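Local coordinates for protein linoleate 11-lipoxygenase (Gaeumannomyces graminis, PDB 5FX8) that oxidises linoleic and alpha-linolenic acids with dioxygen to 11S- and 13R-hydroperoxides, using a catalytic manganese ion, at residues Gln79-Pro84 with Pro297-Glu302; Arg95-Trp100 with Ala325-Pro330; Asn438-Ala443 with Arg450-Ala455. All coordinates share one frame; numbering follows the deposited sequence.

Contact 1 sets Gln79-Pro84 against the end of the long helix 268-305, source of the manganese ligands His290 and His294. Its centre is about 14 Å from that of contact 2, and a salt bridge of 2.5 Å from Arg329 NE to Glu298 OE1 joins the two. Contact 2 lies beside the metal, the side chain of Ile328 being about 5 Å from it. Contact 3 lies away from the site, about 13 Å from contact 1 between centres, and meets it through a probable hydrogen bond of 3.3 Å from Trp439 NE1 to Val300 O. Contacts 2 and 3 do not touch, their nearest atoms being about 10 Å apart.

Contact 1: Gln79-Pro84 with Pro297-Glu302; sequences QTTFYP and PEIVHE
Glu302 reaches from the last turns of a helix to the backbone of Phe82, Tyr83 and Pro84. From CB the chain runs to CG, which lies beside the backbone N and anti to the carbonyl carbon (chi1 -74°), and passes Pro84 CD at 4.1 Å. The chain stays extended from there (chi2 174°), crossing the proline ring at about a right angle and bringing Glu302 CD within 3.5 Å of Pro84 CD. At the tip both oxygens lie near Phe82 O, OE2 at 2.7 Å, while OE1 is also 3.6 Å from Pro84 N. The helix is the C-terminal part of 268-305, the long metal-bearing helix of the lipoxygenase fold, kinked at Pro297; the other segment leads into strand 83-85, which pairs antiparallel with strand 71-73. Glu298 lies one turn before Glu302 and one turn after the manganese ligand His294. Its carboxylate comes to the edge of the Tyr83 ring, OE1 near the ring plane and 4.0 Å from Tyr83 CD1, with the two planes nearly perpendicular at 88°. The charge of that oxygen is met by Arg329, whose NH1 also donates to Thr81 O, while Tyr83 OH is bonded to Tyr326 O. Ile299, between the two acids in sequence, supplies the apolar part. Its side chain lies against Thr81, and the end of its longer branch, CD1, meets Phe82 CB at 4.1 Å.

Contact 2: Arg95-Trp100 with Ala325-Pro330; sequences RDVLLW and AYAIRP
Beside the manganese site, helix 86-124 packs on the turn that opens helix 328-336, and Ala327 is pressed against one turn of the longer helix. Ala327 CB lies 3.6 Å from Asp96 O and 3.7 Å from Trp100 CB, two residues one turn apart. Val97, between them in sequence, uses only its CG2 branch, which meets Ala327 and also Pro330, where CG2 to CB is 4.1 Å. The backbones come very near here, the closest pair being Val97 and Ala327. Asp96 supplies the polar link. Its OD2 accepts the backbone N-H of Tyr326 on the anti lone pair, N to OD2 3.0 Å with an angle of 150° at the hydrogen, and also lies at the edge of the Tyr326 ring, whose plane is turned only 18° from the carboxylate. The other oxygen is held by a salt bridge with Arg95, gripped side-on: NE and NH2 both donate to OD1, from the same face of the carboxylate, NH2 at 3.0 Å. Both oxygens of this buried acid are thus occupied, which would be expected to keep it ionised. Tyr326 OH is hydrogen-bonded to His301 ND1. At the other end, Trp100 NE1 approaches Ile328 CD1 at 3.9 Å, the two side chains crossing at about a right angle, while its N-H goes to Ser617 O; Pro339 of the second subunit packs on the same indole. Ile328 touches the ligand His294. Ser617 immediately precedes Val618, whose C-terminal carboxylate coordinates the manganese, as is characteristic of lipoxygenases.

Contact 3: Asn438-Ala443 with Arg450-Ala455; sequences NWIAEA and RDFPAA
Two flat groups, the indole of Trp439 and the phenyl ring of Phe452, meet at their outer atoms. Trp439 CZ2 lies at the edge of the Phe452 ring, near its plane and 4.3 Å from CZ, while that CZ stands above the indole plane, offset toward the rim, on the same face as Ile440 CD1. One face of the phenyl ring has Pro453 CD above it, also toward the rim; Ala443 CB and Ile440 CD1 approach the ring obliquely. Ala443 CB spans the CD2-CE2 side, 3.5 Å from Phe452 CD2, and Ile440 CD1 comes to 3.7 Å from Phe452 CE2, the isoleucine and phenylalanine chains crossing at about a right angle. Phe452 CB points toward the helix, with CG anti to the backbone N (chi1 -155°). Phe369 also meets the ring edge-to-face, and Val300 of helix 268-305 packs on it. In the fold, helix 434-444 ends here and the chain turns back along it as a loop without regular structure before entering helix 460-481, which carries the metal ligand His478 further on. Ile440 serves both parts of the returning chain through its two branches. CG1 lies beside the backbone N (chi1 -52°), and its CD1 is the atom at the phenyl ring, whereas CG2, anti to that N, reaches the later residues: it lies 3.7 Å from Ala455 CB and next to the carbonyl oxygen of Pro453. Ala455 CB also comes to 4.1 Å from Ala441 N, laying the methyl against the helix backbone. Asn444, at the helix end, adds a polar link, its ND2 donating to both Ile440 O and Pro453 O, while Trp439 NE1 is hydrogen-bonded to Val300 O.

Contact 1: Gln79-Pro84 with Pro297-Glu302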
loop_
_atom_site.group_PDB
_atom_site.type_symbol
_atom_site.label_atom_id
_atom_site.label_comp_id
_atom_site.label_asym_id
_atom_site.label_seq_id
_atom_site.Cartn_x
_atom_site.Cartn_y
_atom_site.Cartn_z
ATOM N N GLN A 79 19.535 -1.181 -9.647
ATOM C CA GLN A 79 20.067 -2.094 -10.625
ATOM C C GLN A 79 19.677 -3.516 -10.226
ATOM O O GLN A 79 20.432 -4.223 -9.562
ATOM C CB GLN A 79 21.560 -1.912 -10.750
ATOM C CG GLN A 79 22.140 -2.684 -11.910
ATOM C CD GLN A 79 21.525 -2.302 -13.250
ATOM O OE1 GLN A 79 21.333 -1.115 -13.552
ATOM N NE2 GLN A 79 21.220 -3.307 -14.065
ATOM N N THR A 80 18.497 -3.942 -10.661
ATOM C CA THR A 80 18.071 -5.318 -10.440
ATOM C C THR A 80 17.630 -5.970 -11.742
ATOM O O THR A 80 18.373 -6.720 -12.368
ATOM C CB THR A 80 16.903 -5.416 -9.434
ATOM O OG1 THR A 80 15.687 -4.904 -10.014
ATOM C CG2 THR A 80 17.215 -4.703 -8.107
ATOM N N THR A 81 16.420 -5.661 -12.153
ATOM C CA THR A 81 15.659 -6.415 -13.124
ATOM C C THR A 81 15.359 -5.530 -14.327
ATOM O O THR A 81 15.225 -4.318 -14.187
ATOM C CB THR A 81 14.374 -6.912 -12.432
ATOM O OG1 THR A 81 14.642 -8.085 -11.676
ATOM C CG2 THR A 81 13.327 -7.180 -13.366
ATOM N N PHE A 82 15.260 -6.129 -15.507
ATOM C CA PHE A 82 14.885 -5.381 -16.693
ATOM C C PHE A 82 13.504 -4.759 -16.507
ATOM O O PHE A 82 12.609 -5.361 -15.922
ATOM C CB PHE A 82 14.876 -6.304 -17.924
ATOM C CG PHE A 82 16.225 -6.888 -18.297
ATOM C CD1 PHE A 82 17.371 -6.109 -18.314
ATOM C CD2 PHE A 82 16.342 -8.228 -18.667
ATOM C CE1 PHE A 82 18.591 -6.656 -18.682
ATOM C CE2 PHE A 82 17.576 -8.775 -19.022
ATOM C CZ PHE A 82 18.685 -7.992 -19.026
ATOM N N TYR A 83 13.334 -3.560 -17.004
ATOM C CA TYR A 83 12.056 -2.871 -17.057
ATOM C C TYR A 83 11.607 -2.787 -18.506
ATOM O O TYR A 83 12.439 -2.621 -19.395
ATOM C CB TYR A 83 12.160 -1.466 -16.456
ATOM C CG TYR A 83 10.848 -0.742 -16.359
ATOM C CD1 TYR A 83 10.011 -0.927 -15.270
ATOM C CD2 TYR A 83 10.438 0.118 -17.349
ATOM C CE1 TYR A 83 8.830 -0.270 -15.186
ATOM C CE2 TYR A 83 9.270 0.761 -17.265
ATOM C CZ TYR A 83 8.468 0.570 -16.192
ATOM O OH TYR A 83 7.281 1.243 -16.130
ATOM N N PRO A 84 10.320 -2.960 -18.786
ATOM C CA PRO A 84 9.881 -3.051 -20.179
ATOM C C PRO A 84 10.041 -1.752 -20.922
ATOM O O PRO A 84 9.702 -0.683 -20.423
ATOM C CB PRO A 84 8.399 -3.428 -20.067
ATOM C CG PRO A 84 8.024 -3.081 -18.766
ATOM C CD PRO A 84 9.214 -3.289 -17.885
ATOM N N PRO A 297 8.455 -9.899 -9.453
ATOM C CA PRO A 297 7.207 -10.095 -10.198
ATOM C C PRO A 297 7.217 -9.431 -11.557
ATOM O O PRO A 297 6.786 -10.059 -12.523
ATOM C CB PRO A 297 6.141 -9.488 -9.278
ATOM C CG PRO A 297 6.693 -9.576 -7.973
ATOM C CD PRO A 297 8.173 -9.439 -8.091
ATOM N N GLU A 298 7.684 -8.185 -11.658
ATOM C CA GLU A 298 7.675 -7.495 -12.941
ATOM C C GLU A 298 8.385 -8.316 -14.000
ATOM O O GLU A 298 7.890 -8.438 -15.119
ATOM C CB GLU A 298 8.339 -6.116 -12.830
ATOM C CG GLU A 298 7.498 -4.968 -12.337
ATOM C CD GLU A 298 8.349 -3.804 -11.802
ATOM O OE1 GLU A 298 9.455 -3.543 -12.304
ATOM O OE2 GLU A 298 7.924 -3.149 -10.838
ATOM N N ILE A 299 9.565 -8.861 -13.673
ATOM C CA ILE A 299 10.343 -9.574 -14.680
ATOM C C ILE A 299 9.665 -10.883 -15.047
ATOM O O ILE A 299 9.681 -11.286 -16.214
ATOM C CB ILE A 299 11.813 -9.761 -14.226
ATOM C CG1 ILE A 299 12.711 -10.181 -15.383
ATOM C CG2 ILE A 299 11.982 -10.776 -13.121
ATOM C CD1 ILE A 299 12.568 -9.366 -16.589
ATOM N N VAL A 300 9.023 -11.544 -14.079
ATOM C CA VAL A 300 8.273 -12.769 -14.387
ATOM C C VAL A 300 7.087 -12.461 -15.285
ATOM O O VAL A 300 6.794 -13.193 -16.232
ATOM C CB VAL A 300 7.823 -13.474 -13.089
ATOM C CG1 VAL A 300 6.875 -14.654 -13.414
ATOM C CG2 VAL A 300 9.029 -13.922 -12.289
ATOM N N HIS A 301 6.391 -11.378 -15.003
ATOM C CA HIS A 301 5.317 -10.977 -15.881
ATOM C C HIS A 301 5.827 -10.511 -17.243
ATOM O O HIS A 301 5.121 -10.669 -18.230
ATOM C CB HIS A 301 4.497 -9.897 -15.202
ATOM C CG HIS A 301 3.416 -9.336 -16.056
ATOM N ND1 HIS A 301 3.648 -8.377 -17.017
ATOM C CD2 HIS A 301 2.092 -9.584 -16.089
ATOM C CE1 HIS A 301 2.514 -8.059 -17.608
ATOM N NE2 HIS A 301 1.556 -8.788 -17.070
ATOM N N GLU A 302 7.018 -9.927 -17.338
ATOM C CA GLU A 302 7.536 -9.528 -18.645
ATOM C C GLU A 302 7.765 -10.745 -19.516
ATOM O O GLU A 302 7.363 -10.795 -20.694
ATOM C CB GLU A 302 8.855 -8.768 -18.492
ATOM C CG GLU A 302 8.709 -7.391 -17.990
ATOM C CD GLU A 302 10.017 -6.706 -17.706
ATOM O OE1 GLU A 302 10.861 -6.523 -18.608
ATOM O OE2 GLU A 302 10.193 -6.325 -16.552
#

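Contact 2: Arg95-Trp100 with Ala325-Pro330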
loop_
_atom_site.group_PDB
_atom_site.type_symbol
_atom_site.label_atom_id
_atom_site.label_comp_id
_atom_site.label_asym_id
_atom_site.label_seq_id
_atom_site.Cartn_x
_atom_site.Cartn_y
_atom_site.Cartn_z
ATOM N N ARG A 95 0.031 3.543 -19.396
ATOM C CA ARG A 95 -1.307 3.219 -18.917
ATOM C C ARG A 95 -1.312 2.989 -17.418
ATOM O O ARG A 95 -2.204 3.474 -16.715
ATOM C CB ARG A 95 -1.845 1.987 -19.635
ATOM C CG ARG A 95 -3.201 1.542 -19.121
ATOM C CD ARG A 95 -3.379 0.068 -19.303
ATOM N NE ARG A 95 -2.328 -0.683 -18.621
ATOM C CZ ARG A 95 -2.042 -1.952 -18.886
ATOM N NH1 ARG A 95 -2.718 -2.598 -19.829
ATOM N NH2 ARG A 95 -1.076 -2.577 -18.231
ATOM N N ASP A 96 -0.307 2.263 -16.910
ATOM C CA ASP A 96 -0.227 2.000 -15.478
ATOM C C ASP A 96 0.025 3.274 -14.694
ATOM O O ASP A 96 -0.539 3.461 -13.617
ATOM C CB ASP A 96 0.869 0.989 -15.181
ATOM C CG ASP A 96 0.455 -0.415 -15.481
ATOM O OD1 ASP A 96 -0.614 -0.595 -16.064
ATOM O OD2 ASP A 96 1.203 -1.354 -15.162
ATOM N N VAL A 97 0.896 4.146 -15.196
ATOM C CA VAL A 97 1.107 5.398 -14.495
ATOM C C VAL A 97 -0.174 6.223 -14.463
ATOM O O VAL A 97 -0.491 6.856 -13.456
ATOM C CB VAL A 97 2.296 6.146 -15.132
ATOM C CG1 VAL A 97 2.405 7.579 -14.595
ATOM C CG2 VAL A 97 3.539 5.376 -14.829
ATOM N N LEU A 98 -0.946 6.202 -15.537
ATOM C CA LEU A 98 -2.217 6.914 -15.535
ATOM C C LEU A 98 -3.175 6.377 -14.469
ATOM O O LEU A 98 -3.762 7.146 -13.690
ATOM C CB LEU A 98 -2.835 6.795 -16.914
ATOM C CG LEU A 98 -3.561 8.018 -17.405
ATOM C CD1 LEU A 98 -2.612 9.225 -17.395
ATOM C CD2 LEU A 98 -4.041 7.696 -18.783
ATOM N N LEU A 99 -3.363 5.057 -14.440
ATOM C CA LEU A 99 -4.218 4.451 -13.428
ATOM C C LEU A 99 -3.746 4.792 -12.021
ATOM O O LEU A 99 -4.548 5.170 -11.159
ATOM C CB LEU A 99 -4.263 2.943 -13.642
ATOM C CG LEU A 99 -4.959 2.465 -14.909
ATOM C CD1 LEU A 99 -4.678 0.985 -15.189
ATOM C CD2 LEU A 99 -6.433 2.737 -14.777
ATOM N N TRP A 100 -2.446 4.686 -11.778
ATOM C CA TRP A 100 -1.892 5.034 -10.482
ATOM C C TRP A 100 -2.158 6.492 -10.122
ATOM O O TRP A 100 -2.525 6.790 -8.983
ATOM C CB TRP A 100 -0.400 4.733 -10.491
ATOM C CG TRP A 100 0.171 4.645 -9.164
ATOM C CD1 TRP A 100 0.362 3.532 -8.452
ATOM C CD2 TRP A 100 0.638 5.732 -8.366
ATOM N NE1 TRP A 100 0.921 3.838 -7.245
ATOM C CE2 TRP A 100 1.107 5.185 -7.164
ATOM C CE3 TRP A 100 0.711 7.122 -8.553
ATOM C CZ2 TRP A 100 1.636 5.960 -6.144
ATOM C CZ3 TRP A 100 1.231 7.894 -7.538
ATOM C CH2 TRP A 100 1.686 7.310 -6.343
ATOM N N ALA A 325 1.296 -2.489 -11.908
ATOM C CA ALA A 325 2.610 -2.713 -11.304
ATOM C C ALA A 325 3.690 -1.889 -11.981
ATOM O O ALA A 325 4.672 -1.529 -11.343
ATOM C CB ALA A 325 3.005 -4.187 -11.333
ATOM N N TYR A 326 3.522 -1.572 -13.255
ATOM C CA TYR A 326 4.573 -0.915 -14.005
ATOM C C TYR A 326 4.653 0.574 -13.738
ATOM O O TYR A 326 5.464 1.267 -14.360
ATOM C CB TYR A 326 4.377 -1.182 -15.472
ATOM C CG TYR A 326 4.677 -2.600 -15.817
ATOM C CD1 TYR A 326 5.942 -3.107 -15.626
ATOM C CD2 TYR A 326 3.711 -3.421 -16.345
ATOM C CE1 TYR A 326 6.236 -4.372 -15.958
ATOM C CE2 TYR A 326 3.991 -4.698 -16.672
ATOM C CZ TYR A 326 5.264 -5.171 -16.478
ATOM O OH TYR A 326 5.591 -6.448 -16.818
ATOM N N ALA A 327 3.829 1.062 -12.829
ATOM C CA ALA A 327 3.901 2.425 -12.377
ATOM C C ALA A 327 4.935 2.636 -11.284
ATOM O O ALA A 327 5.451 3.743 -11.164
ATOM C CB ALA A 327 2.528 2.872 -11.886
ATOM N N ILE A 328 5.296 1.606 -10.523
ATOM C CA ILE A 328 6.033 1.845 -9.286
ATOM C C ILE A 328 7.451 2.333 -9.574
ATOM O O ILE A 328 7.944 3.237 -8.897
ATOM C CB ILE A 328 6.024 0.593 -8.385
ATOM C CG1 ILE A 328 4.589 0.150 -8.097
ATOM C CG2 ILE A 328 6.702 0.878 -7.055
ATOM C CD1 ILE A 328 3.739 1.190 -7.466
ATOM N N ARG A 329 8.130 1.768 -10.568
ATOM C CA ARG A 329 9.467 2.274 -10.874
ATOM C C ARG A 329 9.451 3.700 -11.446
ATOM O O ARG A 329 10.216 4.548 -10.957
ATOM C CB ARG A 329 10.202 1.274 -11.770
ATOM C CG ARG A 329 10.539 -0.007 -11.034
ATOM C CD ARG A 329 11.755 -0.733 -11.604
ATOM N NE ARG A 329 11.443 -2.071 -12.121
ATOM C CZ ARG A 329 12.327 -2.905 -12.650
ATOM N NH1 ARG A 329 13.594 -2.565 -12.737
ATOM N NH2 ARG A 329 11.939 -4.078 -13.087
ATOM N N PRO A 330 8.622 4.044 -12.436
ATOM C CA PRO A 330 8.605 5.437 -12.908
ATOM C C PRO A 330 8.200 6.458 -11.858
ATOM O O PRO A 330 8.793 7.550 -11.777
ATOM C CB PRO A 330 7.582 5.390 -14.039
ATOM C CG PRO A 330 7.532 4.044 -14.438
ATOM C CD PRO A 330 7.777 3.195 -13.278
#

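Contact 3: Asn438-Ala443 with Arg450-Ala455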
loop_
_atom_site.group_PDB
_atom_site.type_symbol
_atom_site.label_atom_id
_atom_site.label_comp_id
_atom_site.label_asym_id
_atom_site.label_seq_id
_atom_site.Cartn_x
_atom_site.Cartn_y
_atom_site.Cartn_z
ATOM N N ASN A 438 7.339 -21.958 -23.341
ATOM C CA ASN A 438 8.099 -20.803 -23.805
ATOM C C ASN A 438 8.281 -19.794 -22.696
ATOM O O ASN A 438 9.360 -19.235 -22.546
ATOM C CB ASN A 438 7.421 -20.143 -24.992
ATOM C CG ASN A 438 7.620 -20.908 -26.238
ATOM O OD1 ASN A 438 8.418 -21.826 -26.266
ATOM N ND2 ASN A 438 6.891 -20.559 -27.279
ATOM N N TRP A 439 7.235 -19.532 -21.923
ATOM C CA TRP A 439 7.380 -18.660 -20.766
ATOM C C TRP A 439 8.521 -19.114 -19.874
ATOM O O TRP A 439 9.301 -18.293 -19.393
ATOM C CB TRP A 439 6.072 -18.626 -19.990
ATOM C CG TRP A 439 6.091 -17.864 -18.760
ATOM C CD1 TRP A 439 6.847 -16.777 -18.488
ATOM C CD2 TRP A 439 5.309 -18.114 -17.597
ATOM N NE1 TRP A 439 6.579 -16.316 -17.229
ATOM C CE2 TRP A 439 5.641 -17.125 -16.652
ATOM C CE3 TRP A 439 4.357 -19.072 -17.260
ATOM C CZ2 TRP A 439 5.053 -17.065 -15.390
ATOM C CZ3 TRP A 439 3.780 -19.017 -16.008
ATOM C CH2 TRP A 439 4.133 -18.022 -15.085
ATOM N N ILE A 440 8.638 -20.415 -19.637
ATOM C CA ILE A 440 9.672 -20.869 -18.715
ATOM C C ILE A 440 11.049 -20.700 -19.338
ATOM O O ILE A 440 11.991 -20.233 -18.691
ATOM C CB ILE A 440 9.417 -22.318 -18.291
ATOM C CG1 ILE A 440 7.994 -22.460 -17.777
ATOM C CG2 ILE A 440 10.405 -22.731 -17.240
ATOM C CD1 ILE A 440 7.709 -21.621 -16.611
ATOM N N ALA A 441 11.180 -21.069 -20.606
ATOM C CA ALA A 441 12.452 -20.889 -21.294
ATOM C C ALA A 441 12.842 -19.408 -21.371
ATOM O O ALA A 441 14.004 -19.046 -21.181
ATOM C CB ALA A 441 12.351 -21.524 -22.679
ATOM N N GLU A 442 11.874 -18.546 -21.641
ATOM C CA GLU A 442 12.090 -17.110 -21.726
ATOM C C GLU A 442 12.518 -16.542 -20.384
ATOM O O GLU A 442 13.382 -15.661 -20.316
ATOM C CB GLU A 442 10.800 -16.445 -22.211
ATOM C CG GLU A 442 10.773 -14.942 -22.267
ATOM C CD GLU A 442 11.197 -14.379 -23.612
ATOM O OE1 GLU A 442 11.159 -15.131 -24.610
ATOM O OE2 GLU A 442 11.545 -13.169 -23.677
ATOM N N ALA A 443 11.892 -17.013 -19.306
ATOM C CA ALA A 443 12.276 -16.562 -17.983
ATOM C C ALA A 443 13.704 -16.949 -17.705
ATOM O O ALA A 443 14.507 -16.126 -17.265
ATOM C CB ALA A 443 11.356 -17.155 -16.928
ATOM N N ARG A 450 16.347 -15.047 -11.973
ATOM C CA ARG A 450 17.089 -15.918 -11.067
ATOM C C ARG A 450 16.196 -16.928 -10.365
ATOM O O ARG A 450 15.141 -16.578 -9.836
ATOM C CB ARG A 450 17.804 -15.107 -9.987
ATOM C CG ARG A 450 19.207 -14.768 -10.322
ATOM C CD ARG A 450 19.933 -14.161 -9.171
ATOM N NE ARG A 450 20.897 -13.192 -9.673
ATOM C CZ ARG A 450 21.350 -12.195 -8.948
ATOM N NH1 ARG A 450 20.916 -12.055 -7.709
ATOM N NH2 ARG A 450 22.221 -11.335 -9.454
ATOM N N ASP A 451 16.678 -18.172 -10.302
ATOM C CA ASP A 451 16.088 -19.224 -9.482
ATOM C C ASP A 451 14.617 -19.452 -9.841
ATOM O O ASP A 451 13.730 -19.513 -8.985
ATOM C CB ASP A 451 16.264 -18.909 -7.997
ATOM C CG ASP A 451 16.347 -20.150 -7.153
ATOM O OD1 ASP A 451 16.147 -21.268 -7.691
ATOM O OD2 ASP A 451 16.589 -20.001 -5.947
ATOM N N PHE A 452 14.388 -19.547 -11.007
ATOM C CA PHE A 452 13.114 -19.882 -11.569
ATOM C C PHE A 452 13.119 -21.344 -11.968
ATOM O O PHE A 452 14.152 -21.866 -12.387
ATOM C CB PHE A 452 12.837 -19.010 -12.796
ATOM C CG PHE A 452 11.388 -18.842 -13.111
ATOM C CD1 PHE A 452 10.563 -18.170 -12.246
ATOM C CD2 PHE A 452 10.855 -19.344 -14.281
ATOM C CE1 PHE A 452 9.239 -18.013 -12.538
ATOM C CE2 PHE A 452 9.522 -19.180 -14.583
ATOM C CZ PHE A 452 8.715 -18.521 -13.712
ATOM N N PRO A 453 11.992 -22.031 -11.838
ATOM C CA PRO A 453 11.950 -23.449 -12.217
ATOM C C PRO A 453 12.447 -23.661 -13.635
ATOM O O PRO A 453 12.046 -22.972 -14.563
ATOM C CB PRO A 453 10.472 -23.808 -12.074
ATOM C CG PRO A 453 9.769 -22.518 -12.097
ATOM C CD PRO A 453 10.665 -21.531 -11.469
ATOM N N ALA A 454 13.353 -24.601 -13.786
ATOM C CA ALA A 454 13.982 -24.856 -15.067
ATOM C C ALA A 454 12.982 -25.396 -16.079
ATOM O O ALA A 454 11.983 -26.021 -15.725
ATOM C CB ALA A 454 15.105 -25.855 -14.887
ATOM N N ALA A 455 13.265 -25.163 -17.353
ATOM C CA ALA A 455 12.428 -25.719 -18.404
ATOM C C ALA A 455 13.040 -27.027 -18.741
ATOM O O ALA A 455 14.236 -27.173 -18.575
ATOM C CB ALA A 455 12.393 -24.850 -19.585
#